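Local coordinates for protein lipase chaperone (Burkholderia glumae, PDB 2ES4) that assists the folding of the extracellular lipase during its passage through the periplasm, acting as a lipase-specific foldase, at residues B[182-185]-B[186-190]; B[228-231]-B[232-235]; B[251-254]-B[255-259]; B[271-274]-B[275-278]; B[307-310]-B[311-315]. All coordinates share one frame; numbering follows the deposited sequence.

Interaction 1: residues B[182-185]-B[186-190]; sequences GDEQ and RRQRH
Arg187 N donates to Asp183 O at 2.9 Å in an almost straight bond, with an N-H...O angle of 176°. One residue on, Gln188 N closes on Glu184 O, and Arg189 N then reaches Gln185 O at 2.9 Å. Arg186 N, by contrast, makes only a weak bond to Gly182 O, its N-O distance stretched to 3.4 Å. That carbonyl has other company: the Arg186 side chain folds back along the helix, setting CG 3.2 Å from Gly182 O and laying one face of the guanidinium over the same oxygen. A first torsion of -46°, which places CG beside the backbone N, followed by a chain extended to NE, carries the group back past Gly182, where NH2 forms a salt bridge with Glu178, two turns before Arg186. The whole stretch belongs to helix 177-198 of this largely helical chaperone, and the contacts are the i to i+4 pairs of an alpha-helix. On another flank Glu184 and Gln188 run side by side, pointing the same way, with Glu184 CG 3.7 Å from Gln188 OE1 and the carboxylate turned nearly at right angles to the amide. Other polar atoms of the pair have partners elsewhere: Glu184 OE1 in a salt bridge with Arg86, Gln188 NE2 as donor to the backbone of the chain of another protein. Gln185 bends at its second torsion, bringing its amide group, whose orientation is doubtful, beside the Arg189 guanidinium with the planes 19° apart. Gln185, Gln188 and Arg189 also pack on Leu162 of helix 155-172.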
loop_
_atom_site.group_PDB
_atom_site.type_symbol
_atom_site.label_atom_id
_atom_site.label_comp_id
_atom_site.label_asym_id
_atom_site.label_seq_id
_atom_site.Cartn_x
_atom_site.Cartn_y
_atom_site.Cartn_z
ATOM N N GLY B 182 5.982 -10.540 -21.121
ATOM C CA GLY B 182 7.287 -11.176 -20.979
ATOM C C GLY B 182 7.852 -11.133 -19.577
ATOM O O GLY B 182 7.963 -12.172 -18.930
ATOM N N ASP B 183 8.101 -9.926 -19.074
ATOM C CA ASP B 183 8.644 -9.735 -17.731
ATOM C C ASP B 183 7.709 -10.251 -16.643
ATOM O O ASP B 183 8.145 -10.975 -15.746
ATOM C CB ASP B 183 8.946 -8.259 -17.483
ATOM C CG ASP B 183 9.879 -7.670 -18.524
ATOM O OD1 ASP B 183 10.969 -8.241 -18.752
ATOM O OD2 ASP B 183 9.518 -6.633 -19.119
ATOM N N GLU B 184 6.422 -9.922 -16.766
ATOM C CA GLU B 184 5.401 -10.344 -15.805
ATOM C C GLU B 184 5.397 -11.859 -15.602
ATOM O O GLU B 184 5.398 -12.335 -14.465
ATOM C CB GLU B 184 4.023 -9.879 -16.266
ATOM C CG GLU B 184 2.887 -10.192 -15.299
ATOM C CD GLU B 184 1.551 -9.699 -15.800
ATOM O OE1 GLU B 184 1.432 -8.486 -16.060
ATOM O OE2 GLU B 184 0.618 -10.519 -15.933
ATOM N N GLN B 185 5.443 -12.598 -16.710
ATOM C CA GLN B 185 5.462 -14.056 -16.686
ATOM C C GLN B 185 6.638 -14.620 -15.907
ATOM O O GLN B 185 6.447 -15.455 -15.031
ATOM C CB GLN B 185 5.483 -14.617 -18.108
ATOM C CG GLN B 185 4.148 -14.528 -18.842
ATOM C CD GLN B 185 3.115 -15.535 -18.359
ATOM O OE1 GLN B 185 1.961 -15.495 -18.778
ATOM N NE2 GLN B 185 3.526 -16.451 -17.490
ATOM N N ARG B 186 7.834 -14.100 -16.177
ATOM C CA ARG B 186 9.060 -14.538 -15.502
ATOM C C ARG B 186 8.967 -14.261 -14.012
ATOM O O ARG B 186 9.126 -15.174 -13.208
ATOM C CB ARG B 186 10.279 -13.807 -16.051
ATOM C CG ARG B 186 10.327 -13.735 -17.539
ATOM C CD ARG B 186 11.570 -13.009 -18.034
ATOM N NE ARG B 186 11.362 -12.367 -19.335
ATOM C CZ ARG B 186 10.965 -12.988 -20.446
ATOM N NH1 ARG B 186 10.722 -14.295 -20.454
ATOM N NH2 ARG B 186 10.787 -12.293 -21.555
ATOM N N ARG B 187 8.639 -13.012 -13.671
ATOM C CA ARG B 187 8.490 -12.555 -12.287
ATOM C C ARG B 187 7.629 -13.518 -11.470
ATOM O O ARG B 187 8.080 -14.048 -10.453
ATOM C CB ARG B 187 7.857 -11.159 -12.274
ATOM C CG ARG B 187 7.772 -10.486 -10.907
ATOM C CD ARG B 187 7.111 -9.113 -11.005
ATOM N NE ARG B 187 5.661 -9.178 -11.225
ATOM C CZ ARG B 187 4.909 -8.149 -11.616
ATOM N NH1 ARG B 187 5.462 -6.965 -11.845
ATOM N NH2 ARG B 187 3.599 -8.288 -11.752
ATOM N N GLN B 188 6.433 -13.808 -11.980
ATOM C CA GLN B 188 5.493 -14.704 -11.315
ATOM C C GLN B 188 5.980 -16.142 -11.245
ATOM O O GLN B 188 6.034 -16.711 -10.159
ATOM C CB GLN B 188 4.132 -14.653 -11.993
ATOM C CG GLN B 188 3.456 -13.300 -11.931
ATOM C CD GLN B 188 2.132 -13.282 -12.664
ATOM O OE1 GLN B 188 2.074 -13.528 -13.869
ATOM N NE2 GLN B 188 1.060 -12.996 -11.940
ATOM N N ARG B 189 6.375 -16.705 -12.390
ATOM C CA ARG B 189 6.876 -18.084 -12.454
ATOM C C ARG B 189 8.024 -18.293 -11.472
ATOM O O ARG B 189 8.002 -19.234 -10.676
ATOM C CB ARG B 189 7.357 -18.427 -13.862
ATOM C CG ARG B 189 6.274 -18.415 -14.908
ATOM C CD ARG B 189 6.837 -18.691 -16.302
ATOM N NE ARG B 189 5.818 -18.596 -17.352
ATOM C CZ ARG B 189 4.747 -19.385 -17.452
ATOM N NH1 ARG B 189 4.526 -20.346 -16.565
ATOM N NH2 ARG B 189 3.882 -19.205 -18.439
ATOM N N HIS B 190 8.962 -17.347 -11.476
ATOM C CA HIS B 190 10.125 -17.377 -10.596
ATOM C C HIS B 190 9.727 -17.370 -9.117
ATOM O O HIS B 190 10.196 -18.211 -8.349
ATOM C CB HIS B 190 11.041 -16.194 -10.903
ATOM C CG HIS B 190 12.311 -16.192 -10.117
ATOM N ND1 HIS B 190 12.350 -15.877 -8.773
ATOM C CD2 HIS B 190 13.582 -16.460 -10.480
ATOM C CE1 HIS B 190 13.596 -15.945 -8.347
ATOM N NE2 HIS B 190 14.365 -16.299 -9.361
#

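Interaction 2: residues B[228-231]-B[232-235]; sequences AALH and AQQD
The backbone runs as regular alpha-helix, with Ala232, Gln233, Gln234 and Asp235 each donating its N-H to the carbonyl four residues earlier, as in the 2.9 Å bond from Ala232 N to Ala228 O. Among the side chains, Leu230 and Gln233 lie alongside each other and point the same way, and Leu230 CD2 comes 3.9 Å from Gln233 OE1. Gln233 is placed there by a first torsion of -170°, which sets CG opposite the backbone N, and by an extended chain beyond it. The same glutamine brings its CB against two carbonyl oxygens, Ala229 O and Leu230 O, each 3.4 Å away. At the end of the stretch Asp235 turns its carboxylate back along the helix, and OD2 lies 2.7 Å from His231 O. Gln234 bends away from these neighbours; its OE1 accepts a hydrogen bond from an aromatic side chain of the chain of another protein, and its NE2 donates to Thr238 one turn later. Leu230 and Gln233 pack on that second protein too. The arrangement is that of a surface helix, part of helix 221-245, whose Leu230, Gln233 and Gln234 flank meets a partner protein, with i to i+3 and i to i+4 contacts running along it.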
loop_
_atom_site.group_PDB
_atom_site.type_symbol
_atom_site.label_atom_id
_atom_site.label_comp_id
_atom_site.label_asym_id
_atom_site.label_seq_id
_atom_site.Cartn_x
_atom_site.Cartn_y
_atom_site.Cartn_z
ATOM N N ALA B 228 19.725 -5.471 -7.148
ATOM C CA ALA B 228 20.951 -5.022 -6.483
ATOM C C ALA B 228 20.858 -3.539 -6.128
ATOM O O ALA B 228 21.251 -3.137 -5.032
ATOM C CB ALA B 228 22.158 -5.276 -7.363
ATOM N N ALA B 229 20.284 -2.749 -7.039
ATOM C CA ALA B 229 20.109 -1.312 -6.839
ATOM C C ALA B 229 19.149 -1.013 -5.689
ATOM O O ALA B 229 19.427 -0.149 -4.853
ATOM C CB ALA B 229 19.622 -0.653 -8.112
ATOM N N LEU B 230 18.047 -1.760 -5.622
ATOM C CA LEU B 230 17.065 -1.579 -4.552
ATOM C C LEU B 230 17.644 -2.000 -3.205
ATOM O O LEU B 230 17.392 -1.349 -2.189
ATOM C CB LEU B 230 15.780 -2.352 -4.850
ATOM C CG LEU B 230 14.929 -1.806 -6.003
ATOM C CD1 LEU B 230 13.749 -2.727 -6.262
ATOM C CD2 LEU B 230 14.457 -0.396 -5.681
ATOM N N HIS B 231 18.460 -3.056 -3.222
ATOM C CA HIS B 231 19.122 -3.565 -2.017
ATOM C C HIS B 231 20.158 -2.582 -1.489
ATOM O O HIS B 231 20.274 -2.395 -0.280
ATOM C CB HIS B 231 19.809 -4.897 -2.290
ATOM C CG HIS B 231 18.927 -6.089 -2.095
ATOM N ND1 HIS B 231 18.425 -6.450 -0.864
ATOM C CD2 HIS B 231 18.481 -7.024 -2.969
ATOM C CE1 HIS B 231 17.711 -7.555 -0.985
ATOM N NE2 HIS B 231 17.730 -7.923 -2.256
ATOM N N ALA B 232 20.897 -1.949 -2.401
ATOM C CA ALA B 232 21.921 -0.968 -2.029
ATOM C C ALA B 232 21.253 0.271 -1.447
ATOM O O ALA B 232 21.724 0.838 -0.456
ATOM C CB ALA B 232 22.753 -0.586 -3.239
ATOM N N GLN B 233 20.128 0.648 -2.050
ATOM C CA GLN B 233 19.344 1.804 -1.628
ATOM C C GLN B 233 18.869 1.643 -0.182
ATOM O O GLN B 233 18.988 2.568 0.627
ATOM C CB GLN B 233 18.148 1.958 -2.564
ATOM C CG GLN B 233 17.378 3.220 -2.400
ATOM C CD GLN B 233 16.210 3.326 -3.348
ATOM O OE1 GLN B 233 15.239 2.574 -3.249
ATOM N NE2 GLN B 233 16.296 4.267 -4.276
ATOM N N GLN B 234 18.391 0.443 0.140
ATOM C CA GLN B 234 17.907 0.140 1.481
ATOM C C GLN B 234 19.031 -0.101 2.488
ATOM O O GLN B 234 18.891 0.234 3.668
ATOM C CB GLN B 234 16.954 -1.063 1.446
ATOM C CG GLN B 234 16.476 -1.577 2.823
ATOM C CD GLN B 234 15.789 -0.508 3.668
ATOM O OE1 GLN B 234 14.899 0.197 3.194
ATOM N NE2 GLN B 234 16.221 -0.370 4.920
ATOM N N ASP B 235 20.128 -0.695 2.026
ATOM C CA ASP B 235 21.263 -0.979 2.899
ATOM C C ASP B 235 21.861 0.259 3.552
ATOM O O ASP B 235 22.321 0.187 4.685
ATOM C CB ASP B 235 22.345 -1.768 2.168
ATOM C CG ASP B 235 22.109 -3.270 2.226
ATOM O OD1 ASP B 235 22.084 -3.828 3.345
ATOM O OD2 ASP B 235 21.952 -3.897 1.159
#

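Interaction 3: residues B[251-254]-B[255-259]; sequences DQMR and AQIAQ
Met253 and Ile257 meet across one turn of helix 250-258, a short helix packed against two longer ones, in an i to i+4 apolar pair. Their side chains lie alongside each other and point the same way, with Met253 SD 3.8 Å from Ile257 CG1. The methionine leaves the helix with CG opposite the backbone N (chi1 176°) and then bends at its next two torsions; the isoleucine sets CG1 beside its own backbone N, which also brings that carbon 3.2 Å from Met253 O. Both residues are buried, and both touch Leu243 of helix 221-245, while Met253 reaches Ala269 and Gln273 of helix 263-294 as well.

The backbone bonds are those of an alpha-helix: Ala255 N to Asp251 O, Gln256 N to Gln252 O, Ile257 N to Met253 O, and Ala258 N to Arg254 O at 2.9 Å. Gln259 leaves the helical backbone angles, and beyond it the hydroxyl of Thr260 bonds to the carbonyls of Gln256 and Ile257, near the C-terminal end of the helix.

The charged interaction lies on another flank and spans three residues. A bend at the third torsion of Arg254 swings its guanidinium back toward Asp251. Arg254 NH1 forms a salt bridge with Asp251 OD1 at 2.7 Å and an N-H...O angle of 162°; the oxygen sits in the guanidinium plane and uses its anti lone pair.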
loop_
_atom_site.group_PDB
_atom_site.type_symbol
_atom_site.label_atom_id
_atom_site.label_comp_id
_atom_site.label_asym_id
_atom_site.label_seq_id
_atom_site.Cartn_x
_atom_site.Cartn_y
_atom_site.Cartn_z
ATOM N N ASP B 251 28.501 11.498 17.750
ATOM C CA ASP B 251 29.874 11.458 17.234
ATOM C C ASP B 251 30.203 10.111 16.607
ATOM O O ASP B 251 30.837 10.060 15.551
ATOM C CB ASP B 251 30.902 11.768 18.329
ATOM C CG ASP B 251 30.922 13.236 18.725
ATOM O OD1 ASP B 251 30.693 14.110 17.860
ATOM O OD2 ASP B 251 31.178 13.522 19.915
ATOM N N GLN B 252 29.750 9.028 17.240
ATOM C CA GLN B 252 29.992 7.681 16.724
ATOM C C GLN B 252 29.209 7.462 15.436
ATOM O O GLN B 252 29.720 6.859 14.486
ATOM C CB GLN B 252 29.588 6.624 17.738
ATOM C CG GLN B 252 30.399 6.637 19.015
ATOM C CD GLN B 252 29.907 5.612 20.011
ATOM O OE1 GLN B 252 28.710 5.510 20.280
ATOM N NE2 GLN B 252 30.833 4.833 20.559
ATOM N N MET B 253 27.982 7.979 15.409
ATOM C CA MET B 253 27.118 7.882 14.234
ATOM C C MET B 253 27.797 8.598 13.067
ATOM O O MET B 253 27.934 8.030 11.991
ATOM C CB MET B 253 25.761 8.525 14.515
ATOM C CG MET B 253 24.818 8.573 13.321
ATOM S SD MET B 253 24.224 6.977 12.746
ATOM C CE MET B 253 22.843 6.736 13.846
ATOM N N ARG B 254 28.283 9.811 13.321
ATOM C CA ARG B 254 28.963 10.599 12.301
ATOM C C ARG B 254 30.208 9.888 11.780
ATOM O O ARG B 254 30.377 9.761 10.575
ATOM C CB ARG B 254 29.373 11.961 12.845
ATOM C CG ARG B 254 29.966 12.903 11.781
ATOM C CD ARG B 254 30.520 14.191 12.368
ATOM N NE ARG B 254 29.528 14.941 13.142
ATOM C CZ ARG B 254 29.519 15.027 14.470
ATOM N NH1 ARG B 254 30.454 14.409 15.186
ATOM N NH2 ARG B 254 28.565 15.709 15.086
ATOM N N ALA B 255 31.037 9.392 12.697
ATOM C CA ALA B 255 32.279 8.702 12.341
ATOM C C ALA B 255 32.076 7.464 11.481
ATOM O O ALA B 255 32.695 7.333 10.419
ATOM C CB ALA B 255 33.061 8.346 13.587
ATOM N N GLN B 256 31.176 6.586 11.915
ATOM C CA GLN B 256 30.895 5.362 11.184
ATOM C C GLN B 256 30.232 5.587 9.827
ATOM O O GLN B 256 30.605 4.957 8.833
ATOM C CB GLN B 256 30.062 4.402 12.035
ATOM C CG GLN B 256 29.850 3.029 11.394
ATOM C CD GLN B 256 31.153 2.376 10.967
ATOM O OE1 GLN B 256 32.093 2.263 11.760
ATOM N NE2 GLN B 256 31.234 1.992 9.695
ATOM N N ILE B 257 29.252 6.482 9.790
ATOM C CA ILE B 257 28.560 6.777 8.545
ATOM C C ILE B 257 29.459 7.516 7.554
ATOM O O ILE B 257 29.368 7.286 6.347
ATOM C CB ILE B 257 27.270 7.580 8.796
ATOM C CG1 ILE B 257 26.276 6.754 9.611
ATOM C CG2 ILE B 257 26.603 7.985 7.483
ATOM C CD1 ILE B 257 25.818 5.473 8.933
ATOM N N ALA B 258 30.339 8.370 8.069
ATOM C CA ALA B 258 31.256 9.133 7.219
ATOM C C ALA B 258 32.162 8.261 6.381
ATOM O O ALA B 258 32.456 8.598 5.232
ATOM C CB ALA B 258 32.075 10.094 8.040
ATOM N N GLN B 259 32.553 7.115 6.935
ATOM C CA GLN B 259 33.431 6.198 6.218
ATOM C C GLN B 259 32.713 5.142 5.388
ATOM O O GLN B 259 33.337 4.187 4.919
ATOM C CB GLN B 259 34.443 5.553 7.167
ATOM C CG GLN B 259 33.843 4.712 8.275
ATOM C CD GLN B 259 34.896 4.053 9.129
ATOM O OE1 GLN B 259 35.793 4.716 9.653
ATOM N NE2 GLN B 259 34.798 2.735 9.276
#

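Interaction 4: residues B[271-274]-B[275-278]; sequences QMQQ and DDEA
Gln271 and Asp275 face each other across one turn, the side chains crossing at a slant with the amide and carboxylate planes 37° apart. Gln271 NE2 donates to Asp275 OD1 at 2.7 Å. The acceptor lies close to the amide plane, whereas the donor meets the oxygen on its syn side but 29° out of the carboxylate plane. A bend at the second torsion of Gln271 (60°) turns the amide along the helix toward the aspartate, and the neighbouring backbone bond from Asp275 N to Gln271 O links the same two residues a second time. Such i to i+4 pairing along one face is a standard feature of a long alpha-helix, here helix 263-294. Gln273 and Asp276 are turned more sharply, with their amide and carboxylate planes nearly perpendicular. Their oxygens OE1 and OD2, both acceptors, do not bond to each other directly, but a water lies close to both. The other end of the Gln273 amide is committed elsewhere, since NE2 donates to the carbonyl of Ala248. A second water donates to Asp276 OD1 at 2.7 Å and to Met272 O at 3.2 Å, joining the carboxylate to a carbonyl that already accepts from Asp276 N. Met272 packs on Ile240 and Gln244 of helix 221-245 and on a basic side chain of the chain of another protein. Asp276 OD1 has a basic side chain of that other chain at long range, a weak pairing.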
loop_
_atom_site.group_PDB
_atom_site.type_symbol
_atom_site.label_atom_id
_atom_site.label_comp_id
_atom_site.label_asym_id
_atom_site.label_seq_id
_atom_site.Cartn_x
_atom_site.Cartn_y
_atom_site.Cartn_z
ATOM N N GLN B 271 22.963 14.608 13.219
ATOM C CA GLN B 271 21.957 15.585 13.636
ATOM C C GLN B 271 20.676 14.859 14.034
ATOM O O GLN B 271 20.017 15.247 14.999
ATOM C CB GLN B 271 21.654 16.591 12.526
ATOM C CG GLN B 271 20.731 17.743 12.960
ATOM C CD GLN B 271 21.317 18.564 14.100
ATOM O OE1 GLN B 271 22.343 19.222 13.936
ATOM N NE2 GLN B 271 20.683 18.504 15.266
ATOM N N MET B 272 20.354 13.791 13.301
ATOM C CA MET B 272 19.170 12.980 13.590
ATOM C C MET B 272 19.290 12.397 15.000
ATOM O O MET B 272 18.332 12.447 15.777
ATOM C CB MET B 272 19.031 11.850 12.571
ATOM C CG MET B 272 17.891 10.876 12.866
ATOM S SD MET B 272 18.021 9.376 11.894
ATOM C CE MET B 272 19.297 8.548 12.800
ATOM N N GLN B 273 20.478 11.887 15.333
ATOM C CA GLN B 273 20.726 11.330 16.663
ATOM C C GLN B 273 20.596 12.389 17.735
ATOM O O GLN B 273 19.983 12.150 18.779
ATOM C CB GLN B 273 22.114 10.701 16.768
ATOM C CG GLN B 273 22.248 9.328 16.168
ATOM C CD GLN B 273 21.266 8.314 16.737
ATOM O OE1 GLN B 273 20.104 8.273 16.337
ATOM N NE2 GLN B 273 21.736 7.475 17.649
ATOM N N GLN B 274 21.139 13.572 17.445
ATOM C CA GLN B 274 21.081 14.702 18.370
ATOM C C GLN B 274 19.647 15.167 18.600
ATOM O O GLN B 274 19.278 15.491 19.734
ATOM C CB GLN B 274 21.930 15.869 17.866
ATOM C CG GLN B 274 23.400 15.570 17.866
ATOM C CD GLN B 274 24.280 16.717 17.458
ATOM O OE1 GLN B 274 24.172 17.230 16.348
ATOM N NE2 GLN B 274 25.176 17.121 18.355
ATOM N N ASP B 275 18.840 15.169 17.535
ATOM C CA ASP B 275 17.431 15.561 17.625
ATOM C C ASP B 275 16.668 14.560 18.492
ATOM O O ASP B 275 15.847 14.958 19.322
ATOM C CB ASP B 275 16.770 15.613 16.242
ATOM C CG ASP B 275 17.311 16.726 15.356
ATOM O OD1 ASP B 275 18.182 17.503 15.795
ATOM O OD2 ASP B 275 16.867 16.814 14.193
ATOM N N ASP B 276 16.970 13.271 18.314
ATOM C CA ASP B 276 16.326 12.206 19.088
ATOM C C ASP B 276 16.702 12.273 20.556
ATOM O O ASP B 276 15.848 12.090 21.421
ATOM C CB ASP B 276 16.683 10.821 18.543
ATOM C CG ASP B 276 15.964 10.491 17.246
ATOM O OD1 ASP B 276 14.995 11.190 16.881
ATOM O OD2 ASP B 276 16.369 9.509 16.588
ATOM N N GLU B 277 17.973 12.559 20.834
ATOM C CA GLU B 277 18.441 12.671 22.211
ATOM C C GLU B 277 17.821 13.868 22.922
ATOM O O GLU B 277 17.393 13.748 24.073
ATOM C CB GLU B 277 19.964 12.734 22.269
ATOM C CG GLU B 277 20.612 11.386 21.993
ATOM C CD GLU B 277 22.119 11.393 22.152
ATOM O OE1 GLU B 277 22.660 12.275 22.857
ATOM O OE2 GLU B 277 22.765 10.496 21.572
ATOM N N ALA B 278 17.691 14.984 22.201
ATOM C CA ALA B 278 17.091 16.203 22.751
ATOM C C ALA B 278 15.610 15.981 23.013
ATOM O O ALA B 278 15.087 16.423 24.040
ATOM C CB ALA B 278 17.276 17.354 21.816
HETATM O O HOH W 1 15.344 12.779 14.705
HETATM O O HOH W 2 17.952 7.666 17.452
#

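Interaction 5: residues B[307-310]-B[311-315]; sequences IAQL and RQQTF
A first torsion of -55° on Thr314 places OG1 beside its own backbone N, so that the hydroxyl reaches back one turn to Leu310 O, while Leu310 sets its CG opposite the backbone N (chi1 172°) and lies alongside the threonine. Thr314 OG1 donates to Leu310 O at 2.7 Å, coming from above the carbonyl plane; Thr314 N reaches the same oxygen at 2.9 Å from the opposite face. Leu310 O is thus held by two donors of one residue, and Gln313 N adds a weak third bond. Leu310 CD1 also lies 3.6 Å from Thr314 OG1, a methyl group beside the hydroxyl. Arg311 bends at its third torsion and folds back over Ala308, with NH2 3.4 Å from Ala308 CA and 3.6 Å from Ala308 CB. One face of its guanidinium is turned to Ile307 O. NE is buried without a hydrogen-bond partner in the model, although a weak, long ion pair joins it to Asp328. Gln309 and Gln313 cross with their amide planes only 12° apart, Gln309 CG resting 3.9 Å from Gln313 OE1. The helix ends here: Phe315 leaves helical backbone angles, and Thr314 CG2 sits over one face of its ring. Helix 300-314 packs on two others, Ile307, Leu310 and Arg311 touching Tyr286 of helix 263-294, while Arg311, Gln312 and Phe315 meet alanines of helix 320-328.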
loop_
_atom_site.group_PDB
_atom_site.type_symbol
_atom_site.label_atom_id
_atom_site.label_comp_id
_atom_site.label_asym_id
_atom_site.label_seq_id
_atom_site.Cartn_x
_atom_site.Cartn_y
_atom_site.Cartn_z
ATOM N N ILE B 307 -3.294 17.846 32.039
ATOM C CA ILE B 307 -2.126 17.243 31.397
ATOM C C ILE B 307 -2.070 17.683 29.933
ATOM O O ILE B 307 -0.989 17.984 29.415
ATOM C CB ILE B 307 -2.147 15.697 31.521
ATOM C CG1 ILE B 307 -1.812 15.299 32.961
ATOM C CG2 ILE B 307 -1.150 15.042 30.551
ATOM C CD1 ILE B 307 -1.876 13.811 33.245
ATOM N N ALA B 308 -3.236 17.747 29.288
ATOM C CA ALA B 308 -3.321 18.185 27.895
ATOM C C ALA B 308 -2.809 19.614 27.769
ATOM O O ALA B 308 -2.077 19.941 26.830
ATOM C CB ALA B 308 -4.744 18.086 27.384
ATOM N N GLN B 309 -3.142 20.436 28.762
ATOM C CA GLN B 309 -2.711 21.827 28.800
ATOM C C GLN B 309 -1.200 21.912 28.970
ATOM O O GLN B 309 -0.542 22.679 28.267
ATOM C CB GLN B 309 -3.413 22.569 29.934
ATOM C CG GLN B 309 -2.984 24.016 30.100
ATOM C CD GLN B 309 -3.783 24.740 31.153
ATOM O OE1 GLN B 309 -3.809 24.343 32.320
ATOM N NE2 GLN B 309 -4.448 25.813 30.747
ATOM N N LEU B 310 -0.658 21.110 29.888
ATOM C CA LEU B 310 0.782 21.079 30.128
ATOM C C LEU B 310 1.508 20.659 28.854
ATOM O O LEU B 310 2.536 21.239 28.515
ATOM C CB LEU B 310 1.130 20.103 31.257
ATOM C CG LEU B 310 2.625 19.842 31.487
ATOM C CD1 LEU B 310 3.322 21.096 31.993
ATOM C CD2 LEU B 310 2.809 18.703 32.435
ATOM N N ARG B 311 0.948 19.680 28.145
ATOM C CA ARG B 311 1.540 19.201 26.898
ATOM C C ARG B 311 1.567 20.297 25.846
ATOM O O ARG B 311 2.589 20.503 25.195
ATOM C CB ARG B 311 0.765 18.022 26.348
ATOM C CG ARG B 311 1.467 16.717 26.465
ATOM C CD ARG B 311 0.831 15.601 25.683
ATOM N NE ARG B 311 -0.477 15.174 26.164
ATOM C CZ ARG B 311 -1.633 15.676 25.739
ATOM N NH1 ARG B 311 -1.655 16.639 24.819
ATOM N NH2 ARG B 311 -2.768 15.239 26.260
ATOM N N GLN B 312 0.452 21.021 25.727
ATOM C CA GLN B 312 0.323 22.124 24.775
ATOM C C GLN B 312 1.273 23.274 25.052
ATOM O O GLN B 312 1.730 23.940 24.125
ATOM C CB GLN B 312 -1.113 22.653 24.757
ATOM C CG GLN B 312 -1.969 22.165 23.592
ATOM C CD GLN B 312 -2.211 20.666 23.605
ATOM O OE1 GLN B 312 -1.309 19.874 23.334
ATOM N NE2 GLN B 312 -3.438 20.268 23.918
ATOM N N GLN B 313 1.579 23.495 26.327
ATOM C CA GLN B 313 2.481 24.575 26.715
ATOM C C GLN B 313 3.947 24.182 26.612
ATOM O O GLN B 313 4.805 25.025 26.344
ATOM C CB GLN B 313 2.179 25.038 28.139
ATOM C CG GLN B 313 0.748 25.499 28.350
ATOM C CD GLN B 313 0.440 25.809 29.800
ATOM O OE1 GLN B 313 0.707 25.004 30.696
ATOM N NE2 GLN B 313 -0.135 26.980 30.038
ATOM N N THR B 314 4.221 22.894 26.801
ATOM C CA THR B 314 5.581 22.361 26.767
ATOM C C THR B 314 6.111 22.062 25.361
ATOM O O THR B 314 7.295 22.276 25.079
ATOM C CB THR B 314 5.673 21.070 27.626
ATOM O OG1 THR B 314 5.211 21.350 28.955
ATOM C CG2 THR B 314 7.100 20.550 27.703
ATOM N N PHE B 315 5.248 21.520 24.510
ATOM C CA PHE B 315 5.626 21.146 23.155
ATOM C C PHE B 315 4.888 22.028 22.170
ATOM O O PHE B 315 3.715 21.790 21.864
ATOM C CB PHE B 315 5.280 19.678 22.920
ATOM C CG PHE B 315 5.939 18.741 23.878
ATOM C CD1 PHE B 315 7.305 18.433 23.751
ATOM C CD2 PHE B 315 5.205 18.175 24.931
ATOM C CE1 PHE B 315 7.939 17.567 24.668
ATOM C CE2 PHE B 315 5.824 17.313 25.848
ATOM C CZ PHE B 315 7.191 17.007 25.719
#

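In the fold
From the N terminus the five contacts follow in series; each lies along one helix, interactions 3 and 5 at its C-terminal end, so none closes a loop and none nests or crosses. Interaction 1 sits on helix 177-198 and interaction 2 on helix 221-245, their centres about 21 Å apart. The next helix, 250-258, carries interaction 3, which touches interaction 4 on helix 263-294: Met253 CE lies 3.5 Å from Gln273 CG. Both pack on helix 221-245, joining three successive helices. Interaction 5, on helix 300-314, is about 22 Å from interaction 4 between centres, yet packs on the same helix 263-294. Interactions 1 and 5 lie on opposite sides of the chain's centre, about 55 Å apart between centres.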